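Local coordinates for protein putative ATPase, AAA family (Prochlorococcus marinus subsp. pastoris str. CCMP1986, PDB 3CTD) that probably acts as a DNA-dependent ATPase in the cellular response to stalled DNA replication, represented here by its helical C-terminal region, at residues 71-75 against 112-117; 68-72 against 97-102. The protein carries 1 engineered substitution. The contacts are given in a common frame with arbitrary orientation. Residues are numbered along the deposited sequence.

How the interactions relate
Both interactions start from helix 68-83, their centres lying about 7 Å apart; both segments there include Ile71 and Phe72, but only Phe72 makes contacts in both. Interaction 2 joins the first turn of helix 68-83 to helix 90-104, which runs back antiparallel (169°); interaction 1 joins the overlapping 71-75 to helix 110-121, which returns nearly parallel (19°). The three consecutive helices thus run up, down and up, within the MgsA-type C-terminal region of this RarA-family protein. Phe72 ties them together, Leu113 CD2 over one ring face and Cys98 CA over the other. Helices 90-104 and 110-121 also touch, Ala116 CB lying 3.8 Å from Cys97 CB. Both contacts also touch the second subunit.

Interaction 1 of 2, residues 71-75 against 112-117; sequences IFRRL and FLSQAS
Segments 71-75 and 112-117 are both helical, cut from the interiors of longer helices that run nearly parallel: their local axes cross at +19° and approach to 10.8 Å. The register pairs Phe72 with Leu113 (CA-CA 7.5 Å) and Leu75 with Ser117 (CA-CA 7.0 Å). Side chains span the gap, and no hydrogen bond crosses it; 290 Å² is buried. On the first helix Phe72 has chi1 -87° (m) and chi2 -59°, and Leu75 is mt. Along the second helix, Phe112 contributes its backbone, its C atom lying 4.2 Å from Phe72 CZ, while its own ring leads away and packs on Ala100 of helix 90-104. Leu113, in the mt rotamer, makes the central contact, with 76 Å² covered, the largest area here. Its CD2 lies 3.4 Å from Phe72 CE2 and sits over one face of that ring, 3.7 Å from the centroid and 24° off the normal, a CH-pi contact, and 3.8 Å from CG2 of Ile71. Ser114 points away, and its OG is hydrogen-bonded to Thr129 O of the second subunit. Ala116 CB meets both Leu75 CD1 (3.8 Å) and Phe72 CE1 (4.1 Å). Ser117 takes chi1 m, so that OG donates a 2.7 Å hydrogen bond to Leu113 O one turn back; the same OG lies 3.7 Å from Leu75 CD1. Beyond Leu75 and Ser117, Phe42 of helix 36-47 touches both. Every touching residue is buried, and the geometry is that of two near-parallel helices, first and third of three consecutive ones, in the core of an all-helical bundle.

Interaction 2 of 2, residues 68-72 against 97-102; sequences PNFIF and CCDAFD
Most unusual here is a backbone carbon over an aromatic face: Cys98 CA lies 3.7 Å from the Phe72 ring centroid, 10° off the normal, a CH-pi contact. Cys98 takes chi1 t, which puts SG 4.5 Å from the same centroid in an oblique sulfur-aromatic contact, with its CB 3.7 Å from Phe72 CD1. The ring therefore lies directly against the opposing backbone, where Phe72 CE1 is 3.5 Å from Cys98 N. Both segments are helical, 68-72 being the first turn of its helix; the axes are antiparallel (169°) and approach to 10.8 Å, an up-down helix pair within the MgsA-type C-terminal region. In register, Phe72 faces Cys98 (CA-CA 6.3 Å) and Pro68 faces Phe101 (CA-CA 8.7 Å). Phe101, chi1 t, receives the edge of Phe72 toward its ring face in an offset edge-to-face pair, centroids 6.0 Å apart and planes at 62°, and its CB lies 3.6 Å from Phe72 CE2. Pro68 CG packs 3.6 Å from Phe101 CZ, and Phe106 touches both.

Interaction 1 of 2, residues 71-75 against 112-117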
ATOM      1  N   ILE B  71      -8.264 -15.630  12.619  1.00 40.21           N
ATOM      2  CA  ILE B  71      -7.406 -16.089  11.506  1.00 39.08           C
ATOM      3  C   ILE B  71      -6.556 -14.929  10.958  1.00 33.87           C
ATOM      4  O   ILE B  71      -5.363 -15.077  10.716  1.00 31.51           O
ATOM      5  CB  ILE B  71      -8.256 -16.683  10.356  1.00 35.29           C
ATOM      6  CG1 ILE B  71      -9.082 -17.884  10.860  1.00 32.45           C
ATOM      7  CG2 ILE B  71      -7.401 -16.969   9.135  1.00 28.30           C
ATOM      8  CD1 ILE B  71     -10.295 -18.192   9.954  1.00 28.88           C
ATOM      9  N   PHE B  72      -7.174 -13.775  10.775  1.00 31.59           N
ATOM     10  CA  PHE B  72      -6.443 -12.565  10.325  1.00 35.94           C
ATOM     11  C   PHE B  72      -5.352 -12.089  11.284  1.00 38.07           C
ATOM     12  O   PHE B  72      -4.361 -11.529  10.835  1.00 37.32           O
ATOM     13  CB  PHE B  72      -7.379 -11.395  10.019  1.00 30.43           C
ATOM     14  CG  PHE B  72      -7.888 -11.409   8.632  1.00 31.67           C
ATOM     15  CD1 PHE B  72      -6.999 -11.374   7.556  1.00 30.41           C
ATOM     16  CD2 PHE B  72      -9.239 -11.481   8.383  1.00 24.55           C
ATOM     17  CE1 PHE B  72      -7.462 -11.398   6.253  1.00 28.82           C
ATOM     18  CE2 PHE B  72      -9.687 -11.495   7.090  1.00 29.61           C
ATOM     19  CZ  PHE B  72      -8.805 -11.466   6.018  1.00 27.81           C
ATOM     20  N   ARG B  73      -5.530 -12.323  12.583  1.00 37.61           N
ATOM     21  CA  ARG B  73      -4.479 -11.980  13.561  1.00 41.78           C
ATOM     22  C   ARG B  73      -3.223 -12.776  13.285  1.00 40.67           C
ATOM     23  O   ARG B  73      -2.137 -12.207  13.182  1.00 44.79           O
ATOM     24  CB  ARG B  73      -4.939 -12.236  15.003  1.00 44.48           C
ATOM     25  CG  ARG B  73      -5.400 -11.000  15.750  1.00 46.58           C
ATOM     26  CD  ARG B  73      -5.937 -11.323  17.172  1.00 51.21           C
ATOM     27  NE  ARG B  73      -7.331 -10.931  17.087  1.00 57.50           N
ATOM     28  CZ  ARG B  73      -8.367 -11.675  17.425  1.00 55.13           C
ATOM     29  NH1 ARG B  73      -8.180 -12.880  17.994  1.00 51.77           N
ATOM     30  NH2 ARG B  73      -9.580 -11.167  17.210  1.00 52.01           N
ATOM     31  N   ARG B  74      -3.394 -14.085  13.146  1.00 37.25           N
ATOM     32  CA  ARG B  74      -2.298 -14.977  12.856  1.00 36.68           C
ATOM     33  C   ARG B  74      -1.692 -14.748  11.503  1.00 34.72           C
ATOM     34  O   ARG B  74      -0.499 -14.901  11.350  1.00 38.58           O
ATOM     35  CB  ARG B  74      -2.716 -16.441  13.010  1.00 37.54           C
ATOM     36  CG  ARG B  74      -2.944 -16.842  14.456  1.00 43.87           C
ATOM     37  CD  ARG B  74      -1.677 -16.814  15.382  1.00 52.07           C
ATOM     38  NE  ARG B  74      -2.106 -16.980  16.785  1.00 67.35           N
ATOM     39  CZ  ARG B  74      -2.264 -18.160  17.431  1.00 69.90           C
ATOM     40  NH1 ARG B  74      -1.992 -19.323  16.819  1.00 66.71           N
ATOM     41  NH2 ARG B  74      -2.697 -18.179  18.703  1.00 67.60           N
ATOM     42  N   LEU B  75      -2.496 -14.370  10.518  1.00 33.04           N
ATOM     43  CA  LEU B  75      -1.953 -13.991   9.234  1.00 29.04           C
ATOM     44  C   LEU B  75      -1.142 -12.667   9.333  1.00 30.70           C
ATOM     45  O   LEU B  75      -0.087 -12.535   8.693  1.00 33.48           O
ATOM     46  CB  LEU B  75      -3.064 -13.858   8.200  1.00 27.04           C
ATOM     47  CG  LEU B  75      -3.795 -15.107   7.689  1.00 25.09           C
ATOM     48  CD1 LEU B  75      -4.937 -14.636   6.801  1.00 18.64           C
ATOM     49  CD2 LEU B  75      -2.833 -15.909   6.859  1.00 21.02           C
ATOM     50  N   PHE B 112     -10.904 -13.058   0.541  1.00 32.56           N
ATOM     51  CA  PHE B 112      -9.852 -12.208   1.130  1.00 31.83           C
ATOM     52  C   PHE B 112      -9.051 -13.054   2.122  1.00 29.63           C
ATOM     53  O   PHE B 112      -7.836 -12.922   2.170  1.00 29.64           O
ATOM     54  CB  PHE B 112     -10.409 -10.921   1.765  1.00 29.03           C
ATOM     55  CG  PHE B 112     -11.149 -10.093   0.804  1.00 27.35           C
ATOM     56  CD1 PHE B 112     -10.475  -9.414  -0.209  1.00 29.13           C
ATOM     57  CD2 PHE B 112     -12.521 -10.043   0.841  1.00 31.54           C
ATOM     58  CE1 PHE B 112     -11.178  -8.662  -1.164  1.00 31.13           C
ATOM     59  CE2 PHE B 112     -13.252  -9.294  -0.105  1.00 32.47           C
ATOM     60  CZ  PHE B 112     -12.576  -8.600  -1.100  1.00 33.77           C
ATOM     61  N   LEU B 113      -9.705 -13.981   2.842  1.00 26.49           N
ATOM     62  CA  LEU B 113      -8.950 -14.925   3.677  1.00 25.53           C
ATOM     63  C   LEU B 113      -8.018 -15.737   2.792  1.00 27.64           C
ATOM     64  O   LEU B 113      -6.799 -15.866   3.039  1.00 25.99           O
ATOM     65  CB  LEU B 113      -9.896 -15.828   4.470  1.00 25.50           C
ATOM     66  CG  LEU B 113     -10.586 -15.190   5.707  1.00 28.16           C
ATOM     67  CD1 LEU B 113     -11.861 -15.965   6.215  1.00 27.64           C
ATOM     68  CD2 LEU B 113      -9.610 -14.902   6.877  1.00 27.74           C
ATOM     69  N   SER B 114      -8.598 -16.264   1.728  1.00 28.54           N
ATOM     70  CA  SER B 114      -7.856 -17.013   0.748  1.00 28.81           C
ATOM     71  C   SER B 114      -6.714 -16.226   0.079  1.00 30.69           C
ATOM     72  O   SER B 114      -5.586 -16.718   0.075  1.00 31.27           O
ATOM     73  CB  SER B 114      -8.825 -17.591  -0.261  1.00 27.85           C
ATOM     74  OG  SER B 114      -8.096 -18.141  -1.296  1.00 29.10           O
ATOM     75  N   GLN B 115      -6.963 -15.022  -0.462  1.00 30.34           N
ATOM     76  CA  GLN B 115      -5.850 -14.192  -1.000  1.00 27.87           C
ATOM     77  C   GLN B 115      -4.695 -13.990  -0.001  1.00 30.32           C
ATOM     78  O   GLN B 115      -3.507 -14.159  -0.332  1.00 26.33           O
ATOM     79  CB  GLN B 115      -6.334 -12.816  -1.432  1.00 26.16           C
ATOM     80  CG  GLN B 115      -5.210 -11.864  -1.770  1.00 32.52           C
ATOM     81  CD  GLN B 115      -5.563 -10.893  -2.899  1.00 37.55           C
ATOM     82  OE1 GLN B 115      -6.585 -11.053  -3.542  1.00 40.98           O
ATOM     83  NE2 GLN B 115      -4.736  -9.862  -3.114  1.00 34.58           N
ATOM     84  N   ALA B 116      -5.055 -13.559   1.211  1.00 28.79           N
ATOM     85  CA  ALA B 116      -4.076 -13.302   2.239  1.00 26.58           C
ATOM     86  C   ALA B 116      -3.260 -14.573   2.553  1.00 26.38           C
ATOM     87  O   ALA B 116      -2.017 -14.551   2.627  1.00 26.38           O
ATOM     88  CB  ALA B 116      -4.766 -12.771   3.484  1.00 24.88           C
ATOM     89  N   SER B 117      -3.965 -15.677   2.744  1.00 26.20           N
ATOM     90  CA  SER B 117      -3.324 -16.946   3.039  1.00 26.94           C
ATOM     91  C   SER B 117      -2.400 -17.387   1.918  1.00 29.04           C
ATOM     92  O   SER B 117      -1.207 -17.654   2.156  1.00 32.13           O
ATOM     93  CB  SER B 117      -4.384 -18.003   3.363  1.00 27.27           C
ATOM     94  OG  SER B 117      -5.183 -17.467   4.430  1.00 30.50           O
TER

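Interaction 2 of 2, residues 68-72 against 97-102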
ATOM      1  N   PRO B  68     -13.093 -15.286  11.983  1.00 42.93           N
ATOM      2  CA  PRO B  68     -12.181 -14.772  10.937  1.00 44.20           C
ATOM      3  C   PRO B  68     -11.156 -13.760  11.472  1.00 46.03           C
ATOM      4  O   PRO B  68      -9.991 -13.775  11.040  1.00 48.10           O
ATOM      5  CB  PRO B  68     -13.121 -14.104   9.903  1.00 41.53           C
ATOM      6  CG  PRO B  68     -14.373 -13.843  10.641  1.00 44.59           C
ATOM      7  CD  PRO B  68     -14.497 -14.953  11.693  1.00 43.40           C
ATOM      8  N   ASN B  69     -11.562 -12.910  12.411  1.00 46.64           N
ATOM      9  CA  ASN B  69     -10.616 -11.987  13.086  1.00 48.51           C
ATOM     10  C   ASN B  69      -9.444 -12.723  13.708  1.00 49.45           C
ATOM     11  O   ASN B  69      -8.294 -12.283  13.584  1.00 51.68           O
ATOM     12  CB  ASN B  69     -11.310 -11.145  14.163  1.00 49.97           C
ATOM     13  CG  ASN B  69     -12.412 -10.272  13.583  1.00 53.44           C
ATOM     14  OD1 ASN B  69     -12.177  -9.500  12.645  1.00 52.96           O
ATOM     15  ND2 ASN B  69     -13.639 -10.436  14.099  1.00 50.64           N
ATOM     16  N   PHE B  70      -9.716 -13.859  14.352  1.00 42.02           N
ATOM     17  CA  PHE B  70      -8.633 -14.678  14.856  1.00 41.37           C
ATOM     18  C   PHE B  70      -7.705 -15.156  13.711  1.00 42.41           C
ATOM     19  O   PHE B  70      -6.486 -15.030  13.787  1.00 44.89           O
ATOM     20  CB  PHE B  70      -9.167 -15.827  15.695  1.00 38.14           C
ATOM     21  CG  PHE B  70      -8.122 -16.743  16.189  1.00 42.97           C
ATOM     22  CD1 PHE B  70      -7.107 -16.281  17.010  1.00 44.92           C
ATOM     23  CD2 PHE B  70      -8.142 -18.081  15.838  1.00 47.15           C
ATOM     24  CE1 PHE B  70      -6.118 -17.149  17.491  1.00 49.88           C
ATOM     25  CE2 PHE B  70      -7.154 -18.951  16.300  1.00 52.75           C
ATOM     26  CZ  PHE B  70      -6.136 -18.484  17.146  1.00 49.61           C
ATOM     27  N   ILE B  71      -8.264 -15.630  12.619  1.00 40.21           N
ATOM     28  CA  ILE B  71      -7.406 -16.089  11.506  1.00 39.08           C
ATOM     29  C   ILE B  71      -6.556 -14.929  10.958  1.00 33.87           C
ATOM     30  O   ILE B  71      -5.363 -15.077  10.716  1.00 31.51           O
ATOM     31  CB  ILE B  71      -8.256 -16.683  10.356  1.00 35.29           C
ATOM     32  CG1 ILE B  71      -9.082 -17.884  10.860  1.00 32.45           C
ATOM     33  CG2 ILE B  71      -7.401 -16.969   9.135  1.00 28.30           C
ATOM     34  CD1 ILE B  71     -10.295 -18.192   9.954  1.00 28.88           C
ATOM     35  N   PHE B  72      -7.174 -13.775  10.775  1.00 31.59           N
ATOM     36  CA  PHE B  72      -6.443 -12.565  10.325  1.00 35.94           C
ATOM     37  C   PHE B  72      -5.352 -12.089  11.284  1.00 38.07           C
ATOM     38  O   PHE B  72      -4.361 -11.529  10.835  1.00 37.32           O
ATOM     39  CB  PHE B  72      -7.379 -11.395  10.019  1.00 30.43           C
ATOM     40  CG  PHE B  72      -7.888 -11.409   8.632  1.00 31.67           C
ATOM     41  CD1 PHE B  72      -6.999 -11.374   7.556  1.00 30.41           C
ATOM     42  CD2 PHE B  72      -9.239 -11.481   8.383  1.00 24.55           C
ATOM     43  CE1 PHE B  72      -7.462 -11.398   6.253  1.00 28.82           C
ATOM     44  CE2 PHE B  72      -9.687 -11.495   7.090  1.00 29.61           C
ATOM     45  CZ  PHE B  72      -8.805 -11.466   6.018  1.00 27.81           C
ATOM     46  N   CYS B  97      -6.458  -7.104   2.984  1.00 30.54           N
ATOM     47  CA  CYS B  97      -7.382  -8.231   3.006  1.00 33.24           C
ATOM     48  C   CYS B  97      -8.287  -8.186   4.244  1.00 35.97           C
ATOM     49  O   CYS B  97      -9.516  -8.287   4.113  1.00 34.90           O
ATOM     50  CB  CYS B  97      -6.598  -9.541   2.953  1.00 31.81           C
ATOM     51  SG  CYS B  97      -5.845  -9.812   1.318  1.00 33.70           S
ATOM     52  N   CYS B  98      -7.687  -7.993   5.421  1.00 33.09           N
ATOM     53  CA  CYS B  98      -8.434  -7.828   6.670  1.00 36.23           C
ATOM     54  C   CYS B  98      -9.448  -6.658   6.558  1.00 36.53           C
ATOM     55  O   CYS B  98     -10.651  -6.832   6.790  1.00 32.60           O
ATOM     56  CB  CYS B  98      -7.464  -7.699   7.860  1.00 38.45           C
ATOM     57  SG  CYS B  98      -8.244  -7.496   9.506  1.00 46.76           S
ATOM     58  N   ASP B  99      -8.996  -5.485   6.136  1.00 36.28           N
ATOM     59  CA  ASP B  99      -9.949  -4.400   5.917  1.00 38.35           C
ATOM     60  C   ASP B  99     -11.018  -4.739   4.877  1.00 39.62           C
ATOM     61  O   ASP B  99     -12.183  -4.312   4.991  1.00 42.07           O
ATOM     62  CB  ASP B  99      -9.259  -3.102   5.507  1.00 36.73           C
ATOM     63  CG  ASP B  99      -8.398  -2.573   6.565  1.00 38.35           C
ATOM     64  OD1 ASP B  99      -8.573  -2.949   7.725  1.00 40.16           O
ATOM     65  OD2 ASP B  99      -7.506  -1.789   6.250  1.00 46.72           O
ATOM     66  N   ALA B 100     -10.649  -5.473   3.832  1.00 36.99           N
ATOM     67  CA  ALA B 100     -11.655  -5.788   2.832  1.00 33.09           C
ATOM     68  C   ALA B 100     -12.707  -6.700   3.486  1.00 34.77           C
ATOM     69  O   ALA B 100     -13.905  -6.455   3.372  1.00 34.78           O
ATOM     70  CB  ALA B 100     -11.036  -6.408   1.641  1.00 33.66           C
ATOM     71  N   PHE B 101     -12.265  -7.669   4.272  1.00 35.49           N
ATOM     72  CA  PHE B 101     -13.196  -8.546   4.953  1.00 37.59           C
ATOM     73  C   PHE B 101     -14.159  -7.769   5.883  1.00 41.82           C
ATOM     74  O   PHE B 101     -15.373  -8.047   5.862  1.00 42.77           O
ATOM     75  CB  PHE B 101     -12.458  -9.689   5.683  1.00 38.80           C
ATOM     76  CG  PHE B 101     -13.387 -10.711   6.286  1.00 41.71           C
ATOM     77  CD1 PHE B 101     -13.649 -11.908   5.625  1.00 41.25           C
ATOM     78  CD2 PHE B 101     -14.049 -10.447   7.490  1.00 37.21           C
ATOM     79  CE1 PHE B 101     -14.533 -12.851   6.168  1.00 42.70           C
ATOM     80  CE2 PHE B 101     -14.931 -11.363   8.029  1.00 38.96           C
ATOM     81  CZ  PHE B 101     -15.187 -12.576   7.368  1.00 43.43           C
ATOM     82  N   ASP B 102     -13.649  -6.823   6.688  1.00 40.32           N
ATOM     83  CA  ASP B 102     -14.533  -5.959   7.509  1.00 39.88           C
ATOM     84  C   ASP B 102     -15.597  -5.253   6.672  1.00 36.52           C
ATOM     85  O   ASP B 102     -16.743  -5.150   7.072  1.00 37.78           O
ATOM     86  CB  ASP B 102     -13.773  -4.996   8.477  1.00 43.40           C
ATOM     87  CG  ASP B 102     -13.118  -5.770   9.698  1.00 55.54           C
ATOM     88  OD1 ASP B 102     -13.618  -6.879  10.063  1.00 59.29           O
ATOM     89  OD2 ASP B 102     -12.093  -5.315  10.291  1.00 55.41           O
TER